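Local atomic coordinates of capsid protein (Turnip yellow mosaic virus, PDB entry 2FZ2), a protein that self-assembles, in 180 copies, into the T=3 icosahedral capsid that encloses the single-stranded RNA genome of the virus. Residues A42-D46 and S156-Q160; T103-I107 and L153-I157; V16-L20 and I145-D149. One frame throughout, in Å; residues are numbered along the deposited sequence.

Contact 1: residues A42-D46 and S156-Q160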
ATOM      1  N   ALA D  42     -19.322-135.910  18.675  1.00 27.96           N
ATOM      2  CA  ALA D  42     -18.809-136.798  17.648  1.00 28.31           C
ATOM      3  C   ALA D  42     -17.502-137.493  17.871  1.00 24.52           C
ATOM      4  O   ALA D  42     -16.826-137.297  18.882  1.00 17.75           O
ATOM      5  CB  ALA D  42     -18.738-136.044  16.334  1.00 30.92           C
ATOM      6  N   GLY D  43     -17.177-138.318  16.879  1.00 21.29           N
ATOM      7  CA  GLY D  43     -15.923-139.037  16.871  1.00 23.51           C
ATOM      8  C   GLY D  43     -16.009-140.536  16.991  1.00 23.03           C
ATOM      9  O   GLY D  43     -15.081-141.252  16.606  1.00 25.18           O
ATOM     10  N   THR D  44     -17.130-141.009  17.508  1.00 22.37           N
ATOM     11  CA  THR D  44     -17.324-142.425  17.731  1.00 17.95           C
ATOM     12  C   THR D  44     -17.747-143.222  16.513  1.00 17.37           C
ATOM     13  O   THR D  44     -17.393-144.392  16.376  1.00 23.98           O
ATOM     14  CB  THR D  44     -18.340-142.619  18.837  1.00 22.62           C
ATOM     15  OG1 THR D  44     -18.844-141.335  19.245  1.00 30.17           O
ATOM     16  CG2 THR D  44     -17.685-143.306  20.017  1.00 29.38           C
ATOM     17  N   LYS D  45     -18.512-142.590  15.633  1.00 21.62           N
ATOM     18  CA  LYS D  45     -18.987-143.237  14.413  1.00 21.64           C
ATOM     19  C   LYS D  45     -19.166-142.138  13.392  1.00 17.25           C
ATOM     20  O   LYS D  45     -19.280-140.963  13.763  1.00 20.72           O
ATOM     21  CB  LYS D  45     -20.334-143.944  14.658  1.00 32.93           C
ATOM     22  CG  LYS D  45     -21.489-143.033  15.150  1.00 47.61           C
ATOM     23  CD  LYS D  45     -22.423-143.737  16.163  1.00 53.45           C
ATOM     24  CE  LYS D  45     -22.505-142.984  17.513  1.00 59.10           C
ATOM     25  NZ  LYS D  45     -22.091-143.823  18.700  1.00 55.19           N
ATOM     26  N   ASP D  46     -19.156-142.488  12.111  1.00 15.37           N
ATOM     27  CA  ASP D  46     -19.368-141.450  11.117  1.00 20.65           C
ATOM     28  C   ASP D  46     -20.807-141.056  11.372  1.00 23.63           C
ATOM     29  O   ASP D  46     -21.654-141.904  11.691  1.00 27.91           O
ATOM     30  CB  ASP D  46     -19.251-141.963   9.676  1.00 19.14           C
ATOM     31  CG  ASP D  46     -18.026-142.808   9.446  1.00 28.43           C
ATOM     32  OD1 ASP D  46     -17.786-143.737  10.252  1.00 43.67           O
ATOM     33  OD2 ASP D  46     -17.311-142.551   8.452  1.00 29.30           O
ATOM     34  N   SER D 156     -20.273-132.785   9.098  1.00 12.25           N
ATOM     35  CA  SER D 156     -19.995-134.132   8.637  1.00 18.11           C
ATOM     36  C   SER D 156     -18.881-134.740   9.473  1.00 18.61           C
ATOM     37  O   SER D 156     -17.835-134.118   9.677  1.00 23.48           O
ATOM     38  CB  SER D 156     -19.602-134.103   7.150  1.00 24.55           C
ATOM     39  OG  SER D 156     -18.214-134.356   6.949  1.00 34.64           O
ATOM     40  N   ILE D 157     -19.105-135.952   9.969  1.00 14.60           N
ATOM     41  CA  ILE D 157     -18.089-136.618  10.771  1.00 14.37           C
ATOM     42  C   ILE D 157     -17.648-137.906  10.112  1.00 19.93           C
ATOM     43  O   ILE D 157     -18.475-138.698   9.653  1.00 29.87           O
ATOM     44  CB  ILE D 157     -18.603-136.969  12.174  1.00 11.66           C
ATOM     45  CG1 ILE D 157     -19.099-135.715  12.881  1.00 11.25           C
ATOM     46  CG2 ILE D 157     -17.494-137.584  12.995  1.00  9.32           C
ATOM     47  CD1 ILE D 157     -18.109-134.615  12.890  1.00  5.20           C
ATOM     48  N   THR D 158     -16.337-138.108  10.063  1.00 16.01           N
ATOM     49  CA  THR D 158     -15.771-139.314   9.481  1.00 20.93           C
ATOM     50  C   THR D 158     -14.838-139.832  10.564  1.00 21.10           C
ATOM     51  O   THR D 158     -13.755-139.284  10.768  1.00 22.30           O
ATOM     52  CB  THR D 158     -14.996-138.987   8.179  1.00 25.75           C
ATOM     53  OG1 THR D 158     -15.684-137.960   7.443  1.00 31.23           O
ATOM     54  CG2 THR D 158     -14.886-140.221   7.309  1.00 23.81           C
ATOM     55  N   ALA D 159     -15.269-140.875  11.273  1.00 20.97           N
ATOM     56  CA  ALA D 159     -14.492-141.428  12.388  1.00 24.46           C
ATOM     57  C   ALA D 159     -13.477-142.495  12.033  1.00 27.81           C
ATOM     58  O   ALA D 159     -13.502-143.052  10.931  1.00 33.82           O
ATOM     59  CB  ALA D 159     -15.432-141.971  13.444  1.00 23.60           C
ATOM     60  N   GLN D 160     -12.588-142.783  12.983  1.00 28.55           N
ATOM     61  CA  GLN D 160     -11.567-143.802  12.772  1.00 31.05           C
ATOM     62  C   GLN D 160     -12.199-145.173  12.573  1.00 32.30           C
ATOM     63  O   GLN D 160     -13.202-145.504  13.197  1.00 35.83           O
ATOM     64  CB  GLN D 160     -10.620-143.869  13.965  1.00 32.38           C
ATOM     65  CG  GLN D 160      -9.181-144.131  13.581  1.00 36.02           C
ATOM     66  CD  GLN D 160      -8.518-142.872  13.088  1.00 40.16           C
ATOM     67  OE1 GLN D 160      -7.893-142.853  12.032  1.00 46.43           O
ATOM     68  NE2 GLN D 160      -8.658-141.799  13.852  1.00 46.81           N
TER
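The coat protein has the eight-stranded jelly-roll fold of many icosahedral viruses. Residues 42-46 form the BC turn, which leads from strand 30-42 of one sheet to strand 47-52 of the other. The turn rests on the end of strand 151-158 and on the first residues of the HI loop. Ala42 is the last residue of its strand and is hydrogen-bonded through its backbone to Cys169. Its CB points at the second segment and meets CG1 of Ile157 at 3.5 Å, an apolar contact between buried side chains. Gly43 then turns the chain with a positive phi of 114°. A CB at this position would be jammed against the carbonyl O of Ala42. The O of Gly43 lies 3.3 Å from CB of Ala159, a methyl that points into the turn. Thr44 and Lys45 direct their side chains away, so their backbone makes the contact. C of Thr44 is 4.0 Å and C of Lys45 is 3.7 Å from CB of Ala159, while O of Lys45 is 3.9 Å from CG2 of Ile157. Ile157 and Ala159 thus pack against the turn from the side of strand 151-158. The segments share no conventional hydrogen bond. Strand pairing starts one residue later, where Ala47 and Ile157 are joined by a backbone hydrogen bond. Asp46 lies just before it: its CA is 4.5 Å from CA of Thr158 and makes a CA-H...O contact of 3.2 Å with O of Ile157. Its carboxylate lies along the strand end, with OD2 3.6 Å from CG2 of Thr158.

Contact 2: residues T103-I107 and L153-I157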
ATOM      1  N   THR D 103     -26.658-131.326   1.386  1.00 13.70           N
ATOM      2  CA  THR D 103     -26.588-132.243   2.488  1.00 15.55           C
ATOM      3  C   THR D 103     -25.121-132.302   2.896  1.00 14.26           C
ATOM      4  O   THR D 103     -24.232-132.054   2.084  1.00 18.63           O
ATOM      5  CB  THR D 103     -27.129-133.629   2.050  1.00 18.51           C
ATOM      6  OG1 THR D 103     -26.392-134.680   2.686  1.00 35.02           O
ATOM      7  CG2 THR D 103     -27.012-133.783   0.550  1.00 20.42           C
ATOM      8  N   PRO D 104     -24.850-132.589   4.173  1.00 12.36           N
ATOM      9  CA  PRO D 104     -23.473-132.672   4.666  1.00 12.26           C
ATOM     10  C   PRO D 104     -22.541-133.518   3.789  1.00 17.40           C
ATOM     11  O   PRO D 104     -21.339-133.258   3.710  1.00 24.21           O
ATOM     12  CB  PRO D 104     -23.637-133.262   6.061  1.00 14.12           C
ATOM     13  CG  PRO D 104     -25.001-132.822   6.485  1.00  7.38           C
ATOM     14  CD  PRO D 104     -25.835-132.838   5.242  1.00 12.14           C
ATOM     15  N   THR D 105     -23.097-134.536   3.143  1.00 18.89           N
ATOM     16  CA  THR D 105     -22.323-135.412   2.268  1.00 23.86           C
ATOM     17  C   THR D 105     -21.580-134.609   1.205  1.00 23.75           C
ATOM     18  O   THR D 105     -20.450-134.927   0.820  1.00 26.78           O
ATOM     19  CB  THR D 105     -23.241-136.411   1.541  1.00 29.43           C
ATOM     20  OG1 THR D 105     -24.400-136.682   2.344  1.00 36.51           O
ATOM     21  CG2 THR D 105     -22.495-137.704   1.269  1.00 35.81           C
ATOM     22  N   GLN D 106     -22.228-133.553   0.740  1.00 21.41           N
ATOM     23  CA  GLN D 106     -21.656-132.721  -0.296  1.00 24.02           C
ATOM     24  C   GLN D 106     -21.093-131.393   0.189  1.00 17.03           C
ATOM     25  O   GLN D 106     -21.193-130.388  -0.506  1.00 13.51           O
ATOM     26  CB  GLN D 106     -22.713-132.462  -1.369  1.00 34.24           C
ATOM     27  CG  GLN D 106     -24.112-132.219  -0.828  1.00 41.21           C
ATOM     28  CD  GLN D 106     -25.178-132.864  -1.684  1.00 48.41           C
ATOM     29  OE1 GLN D 106     -26.029-132.179  -2.262  1.00 51.32           O
ATOM     30  NE2 GLN D 106     -25.143-134.193  -1.768  1.00 53.90           N
ATOM     31  N   ILE D 107     -20.482-131.379   1.364  1.00 14.33           N
ATOM     32  CA  ILE D 107     -19.925-130.131   1.873  1.00 10.88           C
ATOM     33  C   ILE D 107     -18.794-129.674   0.965  1.00 10.09           C
ATOM     34  O   ILE D 107     -18.626-128.491   0.648  1.00  9.76           O
ATOM     35  CB  ILE D 107     -19.361-130.305   3.287  1.00  9.79           C
ATOM     36  CG1 ILE D 107     -20.510-130.483   4.285  1.00 13.71           C
ATOM     37  CG2 ILE D 107     -18.509-129.091   3.650  1.00  5.20           C
ATOM     38  CD1 ILE D 107     -20.084-130.541   5.735  1.00 17.61           C
ATOM     39  N   LEU D 153     -26.847-125.125   9.651  1.00 13.25           N
ATOM     40  CA  LEU D 153     -25.481-125.590   9.796  1.00  8.67           C
ATOM     41  C   LEU D 153     -25.316-127.034   9.374  1.00 12.45           C
ATOM     42  O   LEU D 153     -26.088-127.909   9.777  1.00 19.70           O
ATOM     43  CB  LEU D 153     -25.010-125.420  11.232  1.00  5.92           C
ATOM     44  CG  LEU D 153     -23.642-126.027  11.506  1.00 10.10           C
ATOM     45  CD1 LEU D 153     -22.563-125.004  11.224  1.00 15.52           C
ATOM     46  CD2 LEU D 153     -23.579-126.476  12.935  1.00 10.75           C
ATOM     47  N   LEU D 154     -24.293-127.278   8.564  1.00 13.23           N
ATOM     48  CA  LEU D 154     -24.021-128.612   8.071  1.00 12.91           C
ATOM     49  C   LEU D 154     -22.769-129.165   8.692  1.00 13.45           C
ATOM     50  O   LEU D 154     -21.722-128.521   8.636  1.00 19.28           O
ATOM     51  CB  LEU D 154     -23.853-128.572   6.560  1.00 12.99           C
ATOM     52  CG  LEU D 154     -25.136-128.193   5.830  1.00 11.67           C
ATOM     53  CD1 LEU D 154     -24.920-128.187   4.333  1.00 15.13           C
ATOM     54  CD2 LEU D 154     -26.212-129.189   6.198  1.00 19.45           C
ATOM     55  N   ILE D 155     -22.868-130.357   9.272  1.00  9.18           N
ATOM     56  CA  ILE D 155     -21.699-130.994   9.884  1.00 12.31           C
ATOM     57  C   ILE D 155     -21.512-132.425   9.411  1.00 15.47           C
ATOM     58  O   ILE D 155     -22.469-133.205   9.365  1.00 17.50           O
ATOM     59  CB  ILE D 155     -21.796-131.071  11.411  1.00 11.86           C
ATOM     60  CG1 ILE D 155     -21.984-129.683  12.013  1.00  8.41           C
ATOM     61  CG2 ILE D 155     -20.550-131.718  11.951  1.00 11.70           C
ATOM     62  CD1 ILE D 155     -20.863-128.766  11.727  1.00  8.41           C
ATOM     63  N   SER D 156     -20.273-132.785   9.098  1.00 12.25           N
ATOM     64  CA  SER D 156     -19.995-134.132   8.637  1.00 18.11           C
ATOM     65  C   SER D 156     -18.881-134.740   9.473  1.00 18.61           C
ATOM     66  O   SER D 156     -17.835-134.118   9.677  1.00 23.48           O
ATOM     67  CB  SER D 156     -19.602-134.103   7.150  1.00 24.55           C
ATOM     68  OG  SER D 156     -18.214-134.356   6.949  1.00 34.64           O
ATOM     69  N   ILE D 157     -19.105-135.952   9.969  1.00 14.60           N
ATOM     70  CA  ILE D 157     -18.089-136.618  10.771  1.00 14.37           C
ATOM     71  C   ILE D 157     -17.648-137.906  10.112  1.00 19.93           C
ATOM     72  O   ILE D 157     -18.475-138.698   9.653  1.00 29.87           O
ATOM     73  CB  ILE D 157     -18.603-136.969  12.174  1.00 11.66           C
ATOM     74  CG1 ILE D 157     -19.099-135.715  12.881  1.00 11.25           C
ATOM     75  CG2 ILE D 157     -17.494-137.584  12.995  1.00  9.32           C
ATOM     76  CD1 ILE D 157     -18.109-134.615  12.890  1.00  5.20           C
TER
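Pro104 and Ile107 pack on one face of strand 151-158. Pro104 starts a short 3-10 segment. CD of Pro104 touches CD2 of Leu154 at 3.8 Å, and CB of Pro104 lies 3.5 Å from O of Ile155. Leu154 is in the mt rotamer, extended toward the loop. Ile107 is also mt. Its trans chi2 carries CD1 to the strand, 3.9 Å from O of Leu154 and 3.9 Å from CB of Ser156. CB of Ser156 also lies 3.9 Å from O of Pro104. Ile155 points away, onto the other face of the strand, where it packs on Val93. Two backbone hydrogen bonds close the turn: Gln106 N to Thr103 O at 2.8 Å and Ile107 N to Pro104 O at 3.1 Å. The hydroxyls of Thr103 and Thr105 join in a hydrogen bond, OG1 to OG1 at 2.8 Å. Pro104 also touches Ser50, and Ile107 touches Cys94, so the turn spans three strands. The arrangement is that of a jelly-roll EF loop folded over its own CHEF sheet.

Contact 3: residues V16-L20 and I145-D149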
ATOM      1  N   VAL D  16     -27.615-111.300  -0.600  1.00 26.59           N
ATOM      2  CA  VAL D  16     -28.525-110.701   0.372  1.00 29.47           C
ATOM      3  C   VAL D  16     -29.854-111.370   0.530  1.00 28.46           C
ATOM      4  O   VAL D  16     -30.250-112.176  -0.287  1.00 33.00           O
ATOM      5  CB  VAL D  16     -28.871-109.257   0.016  1.00 30.83           C
ATOM      6  CG1 VAL D  16     -28.713-108.362   1.261  1.00 39.77           C
ATOM      7  CG2 VAL D  16     -28.025-108.795  -1.154  1.00 27.78           C
ATOM      8  N   ALA D  17     -30.553-110.982   1.586  1.00 29.29           N
ATOM      9  CA  ALA D  17     -31.877-111.491   1.872  1.00 26.96           C
ATOM     10  C   ALA D  17     -32.789-110.279   1.896  1.00 29.81           C
ATOM     11  O   ALA D  17     -32.328-109.154   2.124  1.00 34.69           O
ATOM     12  CB  ALA D  17     -31.889-112.174   3.217  1.00 22.62           C
ATOM     13  N   THR D  18     -34.073-110.491   1.627  1.00 30.66           N
ATOM     14  CA  THR D  18     -35.028-109.391   1.664  1.00 31.90           C
ATOM     15  C   THR D  18     -35.661-109.586   3.027  1.00 26.11           C
ATOM     16  O   THR D  18     -36.070-110.691   3.359  1.00 15.84           O
ATOM     17  CB  THR D  18     -36.115-109.493   0.542  1.00 33.70           C
ATOM     18  OG1 THR D  18     -36.372-110.872   0.256  1.00 29.21           O
ATOM     19  CG2 THR D  18     -35.649-108.761  -0.768  1.00 38.25           C
ATOM     20  N   VAL D  19     -35.682-108.528   3.831  1.00 30.10           N
ATOM     21  CA  VAL D  19     -36.258-108.590   5.174  1.00 28.74           C
ATOM     22  C   VAL D  19     -37.357-107.569   5.314  1.00 31.16           C
ATOM     23  O   VAL D  19     -37.283-106.466   4.754  1.00 34.19           O
ATOM     24  CB  VAL D  19     -35.244-108.257   6.256  1.00 29.43           C
ATOM     25  CG1 VAL D  19     -34.361-109.441   6.512  1.00 30.47           C
ATOM     26  CG2 VAL D  19     -34.440-107.025   5.843  1.00 34.37           C
ATOM     27  N   LEU D  20     -38.360-107.935   6.099  1.00 28.37           N
ATOM     28  CA  LEU D  20     -39.502-107.079   6.338  1.00 30.11           C
ATOM     29  C   LEU D  20     -39.212-105.862   7.197  1.00 35.63           C
ATOM     30  O   LEU D  20     -38.858-105.989   8.372  1.00 39.80           O
ATOM     31  CB  LEU D  20     -40.600-107.883   7.010  1.00 28.72           C
ATOM     32  CG  LEU D  20     -41.860-108.130   6.196  1.00 28.11           C
ATOM     33  CD1 LEU D  20     -41.605-107.814   4.740  1.00 26.91           C
ATOM     34  CD2 LEU D  20     -42.283-109.579   6.378  1.00 30.23           C
ATOM     35  N   ILE D 145     -43.412-112.995   9.963  1.00 22.51           N
ATOM     36  CA  ILE D 145     -43.508-114.026   8.937  1.00 28.14           C
ATOM     37  C   ILE D 145     -42.290-114.944   9.055  1.00 33.24           C
ATOM     38  O   ILE D 145     -41.290-114.547   9.656  1.00 41.49           O
ATOM     39  CB  ILE D 145     -43.528-113.398   7.530  1.00 21.41           C
ATOM     40  CG1 ILE D 145     -43.810-114.478   6.475  1.00 38.47           C
ATOM     41  CG2 ILE D 145     -42.197-112.725   7.245  1.00  9.52           C
ATOM     42  CD1 ILE D 145     -44.712-115.667   6.940  1.00 42.18           C
ATOM     43  N   GLN D 146     -42.373-116.166   8.519  1.00 34.88           N
ATOM     44  CA  GLN D 146     -41.236-117.088   8.573  1.00 36.15           C
ATOM     45  C   GLN D 146     -40.439-116.937   7.296  1.00 32.60           C
ATOM     46  O   GLN D 146     -41.016-116.883   6.208  1.00 34.27           O
ATOM     47  CB  GLN D 146     -41.681-118.543   8.703  1.00 40.17           C
ATOM     48  CG  GLN D 146     -43.175-118.752   8.767  1.00 56.90           C
ATOM     49  CD  GLN D 146     -43.528-120.117   9.329  1.00 67.44           C
ATOM     50  OE1 GLN D 146     -42.737-120.722  10.060  1.00 74.67           O
ATOM     51  NE2 GLN D 146     -44.717-120.615   8.988  1.00 73.02           N
ATOM     52  N   TYR D 147     -39.117-116.857   7.431  1.00 26.80           N
ATOM     53  CA  TYR D 147     -38.238-116.716   6.278  1.00 19.78           C
ATOM     54  C   TYR D 147     -37.667-118.082   5.967  1.00 18.93           C
ATOM     55  O   TYR D 147     -37.744-118.992   6.802  1.00 25.95           O
ATOM     56  CB  TYR D 147     -37.104-115.760   6.595  1.00 18.78           C
ATOM     57  CG  TYR D 147     -37.554-114.367   6.935  1.00 23.25           C
ATOM     58  CD1 TYR D 147     -37.829-114.004   8.249  1.00 25.05           C
ATOM     59  CD2 TYR D 147     -37.666-113.391   5.944  1.00 29.22           C
ATOM     60  CE1 TYR D 147     -38.201-112.686   8.575  1.00 29.00           C
ATOM     61  CE2 TYR D 147     -38.035-112.072   6.256  1.00 30.27           C
ATOM     62  CZ  TYR D 147     -38.297-111.728   7.571  1.00 29.27           C
ATOM     63  OH  TYR D 147     -38.612-110.422   7.881  1.00 33.38           O
ATOM     64  N   LEU D 148     -37.083-118.241   4.784  1.00 17.83           N
ATOM     65  CA  LEU D 148     -36.536-119.545   4.425  1.00 21.13           C
ATOM     66  C   LEU D 148     -35.043-119.559   4.145  1.00 17.63           C
ATOM     67  O   LEU D 148     -34.520-120.553   3.626  1.00 25.47           O
ATOM     68  CB  LEU D 148     -37.299-120.127   3.234  1.00 14.89           C
ATOM     69  CG  LEU D 148     -38.411-119.197   2.744  1.00  9.96           C
ATOM     70  CD1 LEU D 148     -37.862-118.308   1.666  1.00 12.18           C
ATOM     71  CD2 LEU D 148     -39.576-119.987   2.206  1.00  5.20           C
ATOM     72  N   ASP D 149     -34.361-118.465   4.476  1.00 13.74           N
ATOM     73  CA  ASP D 149     -32.922-118.395   4.284  1.00 13.84           C
ATOM     74  C   ASP D 149     -32.191-118.139   5.582  1.00 15.87           C
ATOM     75  O   ASP D 149     -31.077-117.617   5.564  1.00 23.36           O
ATOM     76  CB  ASP D 149     -32.500-117.315   3.273  1.00 17.19           C
ATOM     77  CG  ASP D 149     -33.489-116.175   3.155  1.00 20.65           C
ATOM     78  OD1 ASP D 149     -33.226-115.261   2.341  1.00 18.25           O
ATOM     79  OD2 ASP D 149     -34.520-116.189   3.860  1.00 26.63           O
TER
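Tyr147 lays its ring beside the backbone of residues 18-20. CE2 of Tyr147 is 3.8 Å from O of Thr18, and OH of Tyr147 is 4.0 Å from CA of Val19. The m rotamer points the ring across the gap between the segments, and its tip meets the backbone of Leu20. There Leu20 N donates a hydrogen bond to Tyr147 OH, 3.1 Å long with an angle of 163°. The donor lies near the ring plane, at the edge. The same hydroxyl is hydrogen-bonded to OD1 of Asp143, so Tyr147 OH links Leu20 of the arm and Asp143 of the same chain. The two segments run antiparallel, 172° apart. Even the closest pair, CA of Ala17 and CA of Asp149, is 7.4 Å apart, too far for strand pairing, so side chains bridge the space. In jelly-roll terms, residues 16-20 belong to the N-terminal arm before strand 30-42, and residues 145-149 to the GH loop before strand 151-158. The nearest atom of the contact is about 10 Å from bound nucleic acid. At one end, CD2 of Leu20 presses on CG2 of Ile145 at a tight 3.3 Å. Leu20 packs on Thr18, and Ile145 on Gln146, of another subunit. At the other end, CB of Ala17 lies 3.5 Å from OD1 of Asp149. This carboxylate faces a different neighbouring subunit, where it hydrogen-bonds Ser144 and forms a salt bridge with Arg67. Thr18 OG1 is hydrogen-bonded to OD2 of Asp143 of that same neighbour.

Contacts 1 and 2 both use strand 151-158 and share Ser156 and Ile157; their centres are about 12 Å apart. Contact 2 is buried, while contact 1 is partly buried, at the strand end where two loops meet. Each is held by apolar and backbone packing, without a conventional hydrogen bond between its segments. Contact 3 is also partly buried but lies across the chain's centre from contact 1, about 34 Å between centres. It joins an arm to a loop rather than a loop to a strand. Its chemistry is more polar: a hydrogen bond links its segments, and one neighbouring subunit hydrogen-bonds to Thr18 and Asp149 and forms a salt bridge with Asp149.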